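Local structure of uncharacterized protein (5TGF) at residues 12-15 against 16-20; 47-50 against 51-54; 138-141 against 142-145; 319-322 against 323-326. The protein is probably a serine hydrolase of the beta-lactamase-related family, of undetermined substrate, and carries a calcium-binding site. All coordinates share one frame; numbering follows the deposited sequence. Where two conformers were deposited one is given.

Interaction 1 (12-15 against 16-20)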
loop_
_atom_site.group_PDB
_atom_site.type_symbol
_atom_site.label_atom_id
_atom_site.label_comp_id
_atom_site.label_asym_id
_atom_site.label_seq_id
_atom_site.Cartn_x
_atom_site.Cartn_y
_atom_site.Cartn_z
ATOM N N PRO A 12 17.512 13.043 -15.824
ATOM C CA PRO A 12 16.104 13.370 -16.033
ATOM C C PRO A 12 15.237 13.158 -14.751
ATOM O O PRO A 12 14.298 13.923 -14.499
ATOM C CB PRO A 12 15.689 12.434 -17.163
ATOM C CG PRO A 12 16.965 12.073 -17.847
ATOM C CD PRO A 12 17.967 11.985 -16.748
ATOM N N LEU A 13 15.561 12.142 -13.951
ATOM C CA LEU A 13 14.827 11.903 -12.706
ATOM C C LEU A 13 15.128 13.017 -11.702
ATOM O O LEU A 13 14.226 13.593 -11.099
ATOM C CB LEU A 13 15.206 10.542 -12.129
ATOM C CG LEU A 13 14.550 10.131 -10.819
ATOM C CD1 LEU A 13 13.048 10.018 -11.038
ATOM C CD2 LEU A 13 15.119 8.810 -10.306
ATOM N N ASP A 14 16.419 13.331 -11.538
ATOM C CA ASP A 14 16.842 14.379 -10.601
ATOM C C ASP A 14 16.213 15.728 -10.990
ATOM O O ASP A 14 15.812 16.517 -10.127
ATOM C CB ASP A 14 18.374 14.442 -10.578
ATOM C CG ASP A 14 18.927 15.439 -9.548
ATOM O OD1 ASP A 14 18.439 15.492 -8.391
ATOM O OD2 ASP A 14 19.931 16.107 -9.885
ATOM N N SER A 15 16.045 15.974 -12.289
ATOM C CA SER A 15 15.505 17.261 -12.725
ATOM C C SER A 15 14.055 17.356 -12.325
ATOM O O SER A 15 13.588 18.409 -11.907
ATOM C CB SER A 15 15.621 17.466 -14.244
ATOM O OG SER A 15 16.957 17.722 -14.620
ATOM N N ILE A 16 13.334 16.254 -12.472
ATOM C CA ILE A 16 11.901 16.272 -12.158
ATOM C C ILE A 16 11.701 16.487 -10.651
ATOM O O ILE A 16 10.898 17.305 -10.242
ATOM C CB ILE A 16 11.206 14.980 -12.615
ATOM C CG1 ILE A 16 11.189 14.914 -14.150
ATOM C CG2 ILE A 16 9.784 14.907 -12.050
ATOM C CD1 ILE A 16 10.778 13.549 -14.714
ATOM N N ILE A 17 12.449 15.765 -9.837
ATOM C CA ILE A 17 12.294 15.904 -8.387
ATOM C C ILE A 17 12.734 17.314 -7.914
ATOM O O ILE A 17 12.063 17.943 -7.098
ATOM C CB ILE A 17 13.068 14.811 -7.628
ATOM C CG1 ILE A 17 12.530 13.431 -8.012
ATOM C CG2 ILE A 17 12.974 15.016 -6.133
ATOM C CD1 ILE A 17 13.337 12.260 -7.500
ATOM N N SER A 18 13.827 17.823 -8.475
ATOM C CA SER A 18 14.319 19.150 -8.093
ATOM C C SER A 18 13.303 20.228 -8.430
ATOM O O SER A 18 13.102 21.168 -7.643
ATOM C CB SER A 18 15.674 19.443 -8.769
ATOM O OG SER A 18 16.653 18.530 -8.320
ATOM N N SER A 19 12.647 20.090 -9.578
ATOM C CA SER A 19 11.611 21.039 -9.965
ATOM C C SER A 19 10.435 21.029 -8.988
ATOM O O SER A 19 9.835 22.075 -8.733
ATOM C CB SER A 19 11.089 20.735 -11.383
ATOM O OG SER A 19 10.156 19.659 -11.352
ATOM N N TRP A 20 10.049 19.862 -8.480
ATOM C CA TRP A 20 9.036 19.837 -7.401
ATOM C C TRP A 20 9.511 20.593 -6.139
ATOM O O TRP A 20 8.735 21.275 -5.489
ATOM C CB TRP A 20 8.646 18.431 -6.993
ATOM C CG TRP A 20 8.074 17.574 -8.096
ATOM C CD1 TRP A 20 7.402 18.000 -9.222
ATOM C CD2 TRP A 20 8.111 16.139 -8.159
ATOM N NE1 TRP A 20 7.027 16.901 -9.983
ATOM C CE2 TRP A 20 7.462 15.754 -9.349
ATOM C CE3 TRP A 20 8.596 15.142 -7.300
ATOM C CZ2 TRP A 20 7.271 14.410 -9.693
ATOM C CZ3 TRP A 20 8.449 13.795 -7.675
ATOM C CH2 TRP A 20 7.838 13.450 -8.883
#
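Leu13 and Ile17 lie side by side, one helical turn apart and pointing the same way, with Leu13 CG 4.1 Å from Ile17 CD1. The leucine gets there because its CG stands anti to the backbone N (chi1 179°), which carries the branch forward along the helix to meet the end of the isoleucine. Both side chains rest on Ile31 of strand 28-35. Ile16 is turned to another flank: its CG1 packs along the preceding turn, 3.3 Å from Pro12 O, and its side chain touches Thr332 of the C-terminal helix 328-337. Through its contacts with strands 28-35 and 38-46 and with helix 328-337, helix 11-22 forms one of a pair of terminal helices packed on the antiparallel sheet, as in serine beta-lactamases. On the polar flank, Ser18 folds back on the helix. Its OG gives a hydrogen bond of 2.8 Å to Asp14 O, while its own backbone N reaches the same oxygen at 2.9 Å. The two donors come from opposite faces of the carbonyl plane, the hydroxyl 36° out of it, so Asp14 O is gripped twice. Ser19 makes a similar return bond one residue shorter, OG to Ile16 O at 2.7 Å, and there the hydroxyl and Trp20 N share one face of the carbonyl. The carboxylate of Asp14 looks outward from the helix instead: OD1 accepts from Tyr45 OH and forms a salt bridge with Lys43, both on strand 38-46. Between these flanks Ile17 N bonds to Leu13 O at 3.1 Å, nearly straight (170°).

Interaction 2 (47-50 against 51-54)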
loop_
_atom_site.group_PDB
_atom_site.type_symbol
_atom_site.label_atom_id
_atom_site.label_comp_id
_atom_site.label_asym_id
_atom_site.label_seq_id
_atom_site.Cartn_x
_atom_site.Cartn_y
_atom_site.Cartn_z
ATOM N N SER A 47 15.238 19.245 3.408
ATOM C CA SER A 47 15.543 18.921 4.794
ATOM C C SER A 47 15.802 17.436 5.047
ATOM O O SER A 47 16.294 17.081 6.105
ATOM C CB SER A 47 14.371 19.387 5.703
ATOM O OG SER A 47 13.109 19.105 5.085
ATOM N N PHE A 48 15.482 16.568 4.091
ATOM C CA PHE A 48 15.376 15.130 4.356
ATOM C C PHE A 48 16.723 14.415 4.412
ATOM O O PHE A 48 17.677 14.828 3.774
ATOM C CB PHE A 48 14.542 14.453 3.246
ATOM C CG PHE A 48 13.074 14.457 3.497
ATOM C CD1 PHE A 48 12.432 15.577 4.002
ATOM C CD2 PHE A 48 12.335 13.307 3.272
ATOM C CE1 PHE A 48 11.063 15.578 4.217
ATOM C CE2 PHE A 48 10.979 13.295 3.494
ATOM C CZ PHE A 48 10.340 14.433 3.972
ATOM N N THR A 49 16.745 13.314 5.135
ATOM C CA THR A 49 17.739 12.255 5.014
ATOM C C THR A 49 17.041 10.929 4.773
ATOM O O THR A 49 15.815 10.842 4.855
ATOM C CB THR A 49 18.537 12.115 6.333
ATOM O OG1 THR A 49 17.699 11.551 7.357
ATOM C CG2 THR A 49 19.093 13.448 6.784
ATOM N N GLY A 50 17.825 9.852 4.623
ATOM C CA GLY A 50 17.274 8.494 4.510
ATOM C C GLY A 50 16.469 8.046 5.739
ATOM O O GLY A 50 15.795 6.997 5.736
ATOM N N ASP A 51 16.677 8.745 6.846
ATOM C CA ASP A 51 16.114 8.360 8.117
ATOM C C ASP A 51 15.012 9.335 8.585
ATOM O O ASP A 51 14.515 9.211 9.681
ATOM C CB ASP A 51 17.227 8.212 9.163
ATOM C CG ASP A 51 18.158 7.018 8.877
ATOM O OD1 ASP A 51 17.712 5.901 8.542
ATOM O OD2 ASP A 51 19.370 7.207 8.983
ATOM N N THR A 52 14.635 10.290 7.750
ATOM C CA THR A 52 13.521 11.190 8.055
ATOM C C THR A 52 12.210 10.444 8.116
ATOM O O THR A 52 11.866 9.746 7.177
ATOM C CB THR A 52 13.420 12.309 7.022
ATOM O OG1 THR A 52 14.622 13.090 7.042
ATOM C CG2 THR A 52 12.244 13.244 7.308
ATOM N N LYS A 53 11.523 10.507 9.257
ATOM C CA LYS A 53 10.256 9.835 9.389
ATOM C C LYS A 53 9.143 10.640 8.717
ATOM O O LYS A 53 9.070 11.862 8.895
ATOM C CB LYS A 53 9.925 9.586 10.864
ATOM C CG LYS A 53 10.764 8.492 11.468
ATOM C CD LYS A 53 10.484 8.336 12.949
ATOM C CE LYS A 53 9.200 7.563 13.185
ATOM N NZ LYS A 53 8.785 7.662 14.605
ATOM N N VAL A 54 8.305 9.957 7.938
ATOM C CA VAL A 54 7.240 10.598 7.194
ATOM C C VAL A 54 5.975 9.760 7.324
ATOM O O VAL A 54 6.015 8.519 7.229
ATOM C CB VAL A 54 7.602 10.743 5.694
ATOM C CG1 VAL A 54 6.508 11.501 4.966
ATOM C CG2 VAL A 54 8.928 11.457 5.482
HETATM O O HOH W 1 13.330 9.222 4.724
#
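With chi1 of Thr52 at -61°, its two branches are sent to different partners: OG1 lies beside its own backbone N and faces Thr49, while CG2, anti to that N, is left to meet the ring of Phe48. Thr49 turns its OG1 in between backbone N and carbonyl carbon (chi1 71°), which brings the hydroxyl over the turn. The methyl CG2 of Thr52 sits squarely on one face of the Phe48 ring, 3.8 Å from the centroid and only 1° off the normal, a clean CH-pi contact. Val54 approaches the same ring obliquely, its CG2 3.4 Å from Phe48 CE2, the closest apolar touch here. The polar branch is as well placed: Thr49 N gives Thr52 OG1 an almost straight hydrogen bond of 2.9 Å.

The backbone from Thr49 to Thr52 is a type I beta turn in the loop between strands 38-46 and 54-55. Its closing bond runs from Thr52 N to Thr49 O at 3.2 Å, with the donor well above the carbonyl plane. Inside the turn Asp51 N is taken up by Thr49 OG1 at 3.0 Å, an ST turn. A water donates to both Thr49 O and Thr52 O, bridging the two ends of the turn. Asp51 reaches out of the loop, its OD1 accepting from Asn208 at the start of helix 207-218. Chemically, each threonine hydroxyl takes a backbone N-H of the turn that the closing bond does not use, while the Thr52 methyl covers an aromatic face, so polar and apolar grips together probably hold this surface loop in shape.

Interaction 3 (138-141 against 142-145)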
loop_
_atom_site.group_PDB
_atom_site.type_symbol
_atom_site.label_atom_id
_atom_site.label_comp_id
_atom_site.label_asym_id
_atom_site.label_seq_id
_atom_site.Cartn_x
_atom_site.Cartn_y
_atom_site.Cartn_z
ATOM N N VAL A 138 -22.436 -0.775 0.867
ATOM C CA VAL A 138 -22.797 0.065 -0.272
ATOM C C VAL A 138 -23.059 -0.761 -1.530
ATOM O O VAL A 138 -23.696 -0.278 -2.444
ATOM C CB VAL A 138 -21.762 1.185 -0.499
ATOM C CG1 VAL A 138 -21.877 2.224 0.626
ATOM C CG2 VAL A 138 -20.351 0.611 -0.596
ATOM N N PHE A 139 -22.647 -2.026 -1.525
ATOM C CA PHE A 139 -22.915 -2.980 -2.613
ATOM C C PHE A 139 -22.504 -4.373 -2.197
ATOM O O PHE A 139 -21.803 -4.572 -1.189
ATOM C CB PHE A 139 -22.230 -2.618 -3.964
ATOM C CG PHE A 139 -20.732 -2.414 -3.871
ATOM C CD1 PHE A 139 -19.868 -3.498 -3.861
ATOM C CD2 PHE A 139 -20.198 -1.128 -3.770
ATOM C CE1 PHE A 139 -18.488 -3.318 -3.749
ATOM C CE2 PHE A 139 -18.811 -0.924 -3.729
ATOM C CZ PHE A 139 -17.956 -2.029 -3.689
ATOM N N THR A 140 -22.965 -5.342 -2.982
ATOM C CA THR A 140 -22.696 -6.756 -2.741
ATOM C C THR A 140 -21.238 -7.077 -2.977
ATOM O O THR A 140 -20.690 -6.667 -4.008
ATOM C CB THR A 140 -23.558 -7.626 -3.683
ATOM O OG1 THR A 140 -24.935 -7.377 -3.402
ATOM C CG2 THR A 140 -23.279 -9.101 -3.494
ATOM N N PRO A 141 -20.608 -7.842 -2.062
ATOM C CA PRO A 141 -19.189 -8.155 -2.211
ATOM C C PRO A 141 -18.821 -8.812 -3.533
ATOM O O PRO A 141 -19.553 -9.652 -4.075
ATOM C CB PRO A 141 -18.896 -9.112 -1.044
ATOM C CG PRO A 141 -19.996 -8.925 -0.070
ATOM C CD PRO A 141 -21.185 -8.488 -0.861
ATOM N N GLY A 142 -17.698 -8.383 -4.080
ATOM C CA GLY A 142 -17.220 -8.867 -5.332
ATOM C C GLY A 142 -17.810 -8.232 -6.566
ATOM O O GLY A 142 -17.437 -8.625 -7.654
ATOM N N THR A 143 -18.794 -7.348 -6.428
ATOM C CA THR A 143 -19.527 -6.840 -7.597
ATOM C C THR A 143 -19.030 -5.491 -8.095
ATOM O O THR A 143 -19.309 -5.098 -9.250
ATOM C CB THR A 143 -21.055 -6.754 -7.335
ATOM O OG1 THR A 143 -21.346 -5.727 -6.376
ATOM C CG2 THR A 143 -21.583 -8.076 -6.863
ATOM N N ARG A 144 -18.328 -4.745 -7.233
ATOM C CA ARG A 144 -17.754 -3.449 -7.611
ATOM C C ARG A 144 -16.411 -3.219 -6.902
ATOM O O ARG A 144 -16.135 -3.842 -5.865
ATOM C CB ARG A 144 -18.703 -2.298 -7.248
ATOM C CG ARG A 144 -20.002 -2.213 -8.047
ATOM C CD ARG A 144 -20.908 -1.067 -7.623
ATOM N NE ARG A 144 -20.207 0.214 -7.462
ATOM C CZ ARG A 144 -20.590 1.192 -6.627
ATOM N NH1 ARG A 144 -21.718 1.103 -5.925
ATOM N NH2 ARG A 144 -19.845 2.278 -6.491
ATOM N N PHE A 145 -15.555 -2.424 -7.554
ATOM C CA PHE A 145 -14.334 -1.827 -6.951
ATOM C C PHE A 145 -14.621 -0.427 -6.406
ATOM O O PHE A 145 -15.175 0.448 -7.101
ATOM C CB PHE A 145 -13.216 -1.741 -7.980
ATOM C CG PHE A 145 -11.903 -1.211 -7.418
ATOM C CD1 PHE A 145 -10.955 -2.079 -6.879
ATOM C CD2 PHE A 145 -11.597 0.142 -7.496
ATOM C CE1 PHE A 145 -9.741 -1.595 -6.402
ATOM C CE2 PHE A 145 -10.375 0.645 -7.010
ATOM C CZ PHE A 145 -9.438 -0.249 -6.481
#
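Arg144 lays its aliphatic base over one face of the Phe139 ring: CB stands 3.5 Å from the centroid and nearly on the ring normal, a CH-pi contact. The phenylalanine is ready for this because its CG is tucked between backbone N and carbonyl carbon (chi1 54°), which sets the ring against Arg144, the residue that follows the turn. The arginine then bends at chi3, curling back so that the guanidinium also lies near the ring. NH1 comes to 3.5 Å from Phe139 CD2, and this ring carbon sits over one face of the guanidinium, offset toward its rim. The two planes are 43° apart, so the groups meet at a slant and do not stack flat.

Thr143 turns its OG1 back to Thr140 O, a short hydrogen bond of 2.6 Å that lies in the carbonyl plane on a lone pair. Thr143 N binds that oxygen too, at 3.1 Å, closing a type II beta turn from Thr140 to Thr143. Gly142 takes its third position with positive phi, where a side chain would run into Pro141 O. The turn belongs to the loop between helices 125-133 and 150-163, and backbone bonds tie Gly142 to Thr107 and Thr143 to Val246.

Two donors from a single residue thus satisfy Thr140 O. Arg144 O fares differently: it lies 3.2 Å from Phe139 CE1, obliquely to the ring, and is buried with no hydrogen-bonding partner in the model, probably at some energetic cost.

Interaction 4 (319-322 against 323-326)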
loop_
_atom_site.group_PDB
_atom_site.type_symbol
_atom_site.label_atom_id
_atom_site.label_comp_id
_atom_site.label_asym_id
_atom_site.label_seq_id
_atom_site.Cartn_x
_atom_site.Cartn_y
_atom_site.Cartn_z
ATOM N N GLY A 319 -1.743 21.723 -12.532
ATOM C CA GLY A 319 -1.930 20.347 -13.002
ATOM C C GLY A 319 -1.089 19.305 -12.273
ATOM O O GLY A 319 -1.264 18.098 -12.485
ATOM N N PHE A 320 -0.182 19.733 -11.409
ATOM C CA PHE A 320 0.588 18.764 -10.599
ATOM C C PHE A 320 -0.364 18.040 -9.658
ATOM O O PHE A 320 -1.315 18.631 -9.124
ATOM C CB PHE A 320 1.696 19.471 -9.803
ATOM C CG PHE A 320 2.334 18.624 -8.725
ATOM C CD1 PHE A 320 3.439 17.831 -8.997
ATOM C CD2 PHE A 320 1.845 18.670 -7.424
ATOM C CE1 PHE A 320 4.017 17.064 -7.985
ATOM C CE2 PHE A 320 2.456 17.952 -6.403
ATOM C CZ PHE A 320 3.530 17.150 -6.682
ATOM N N SER A 321 -0.058 16.774 -9.392
ATOM C CA SER A 321 -0.774 15.996 -8.404
ATOM C C SER A 321 0.200 15.070 -7.720
ATOM O O SER A 321 0.855 14.261 -8.394
ATOM C CB SER A 321 -1.879 15.138 -9.023
ATOM O OG SER A 321 -2.489 14.310 -8.036
ATOM N N SER A 322 0.246 15.156 -6.382
ATOM C CA SER A 322 1.138 14.306 -5.604
ATOM C C SER A 322 0.643 12.851 -5.573
ATOM O O SER A 322 1.331 11.972 -5.034
ATOM C CB SER A 322 1.296 14.842 -4.178
ATOM O OG SER A 322 0.050 15.014 -3.542
ATOM N N PHE A 323 -0.575 12.605 -6.049
ATOM C CA PHE A 323 -1.109 11.230 -6.158
ATOM C C PHE A 323 -1.082 10.721 -7.612
ATOM O O PHE A 323 -0.337 9.777 -7.953
ATOM C CB PHE A 323 -2.518 11.194 -5.575
ATOM C CG PHE A 323 -3.139 9.830 -5.561
ATOM C CD1 PHE A 323 -2.556 8.785 -4.841
ATOM C CD2 PHE A 323 -4.370 9.617 -6.150
ATOM C CE1 PHE A 323 -3.142 7.524 -4.811
ATOM C CE2 PHE A 323 -4.995 8.371 -6.081
ATOM C CZ PHE A 323 -4.375 7.322 -5.408
ATOM N N TYR A 324 -1.838 11.390 -8.479
ATOM C CA TYR A 324 -1.961 10.938 -9.878
ATOM C C TYR A 324 -0.724 11.148 -10.725
ATOM O O TYR A 324 -0.579 10.501 -11.763
ATOM C CB TYR A 324 -3.169 11.597 -10.546
ATOM C CG TYR A 324 -4.480 11.230 -9.879
ATOM C CD1 TYR A 324 -5.015 9.956 -10.034
ATOM C CD2 TYR A 324 -5.179 12.131 -9.114
ATOM C CE1 TYR A 324 -6.191 9.612 -9.461
ATOM C CE2 TYR A 324 -6.383 11.788 -8.525
ATOM C CZ TYR A 324 -6.887 10.515 -8.740
ATOM O OH TYR A 324 -8.029 10.134 -8.133
ATOM N N GLY A 325 0.188 12.027 -10.293
ATOM C CA GLY A 325 1.418 12.308 -11.043
ATOM C C GLY A 325 2.553 11.344 -10.741
ATOM O O GLY A 325 3.512 11.259 -11.496
ATOM N N SER A 326 2.427 10.583 -9.653
ATOM C CA SER A 326 3.548 9.792 -9.142
ATOM C C SER A 326 4.178 8.770 -10.094
ATOM O O SER A 326 5.413 8.623 -10.104
ATOM C CB SER A 326 3.092 9.076 -7.878
ATOM O OG SER A 326 2.767 10.061 -6.904
#
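Ser321 OG is gripped by two successive backbone N-H groups, Tyr324 N at 3.0 Å and Phe323 N at 3.2 Å, and it is also hydrogen-bonded to Asn315 OD1. The hydroxyl stands anti to its own backbone N (chi1 175°), which extends it into the bend of the chain, where both amides point inward. The carbonyl of the same residue takes the next one: Gly325 N binds Ser321 O at 3.0 Å, from above the carbonyl plane and well short of straight. Three consecutive N-H groups therefore converge on one serine. The Tyr324 ring brings CD2 to 3.6 Å from Ser321 OG, and the edge of the Phe323 ring points at its face, CD2 3.6 Å above the plane. Tyr324 also makes a cation-pi contact with Lys255 and hydrogen-bonds through OH to a glycerol, probably from the crystallisation liquor. Ser322 turns the other way, its OG bound to Trp289 O.

Side-chain OG accepting the N-H groups of Phe323 and Tyr324, with Ser321 O accepting that of Gly325 four residues on, makes an ST motif, here running into the type I turn from Phe323 to Ser326 that leads to the C-terminal helix 328-337.

Overall arrangement
Along the chain the four contacts come in series, 12-20, 47-54, 138-145 and 319-326. Interactions 1 and 4, centres about 14 Å apart, touch: Trp20 NE1 lies 3.6 Å from Phe320 CE1, so the first helix, 11-22, meets the loop that leads into the last, 328-337, bringing the two chain ends together beside the six-stranded sheet. Interaction 2 follows the sheet's edge strand 38-46, its centre about 18 Å from that of interaction 1. Interaction 3 lies on the opposite side of the chain's centre from both, in the largely helical half, about 40 Å from interaction 1 between centres and about 28 Å from interaction 4, whose nearest atoms are about 9 Å away, without touching.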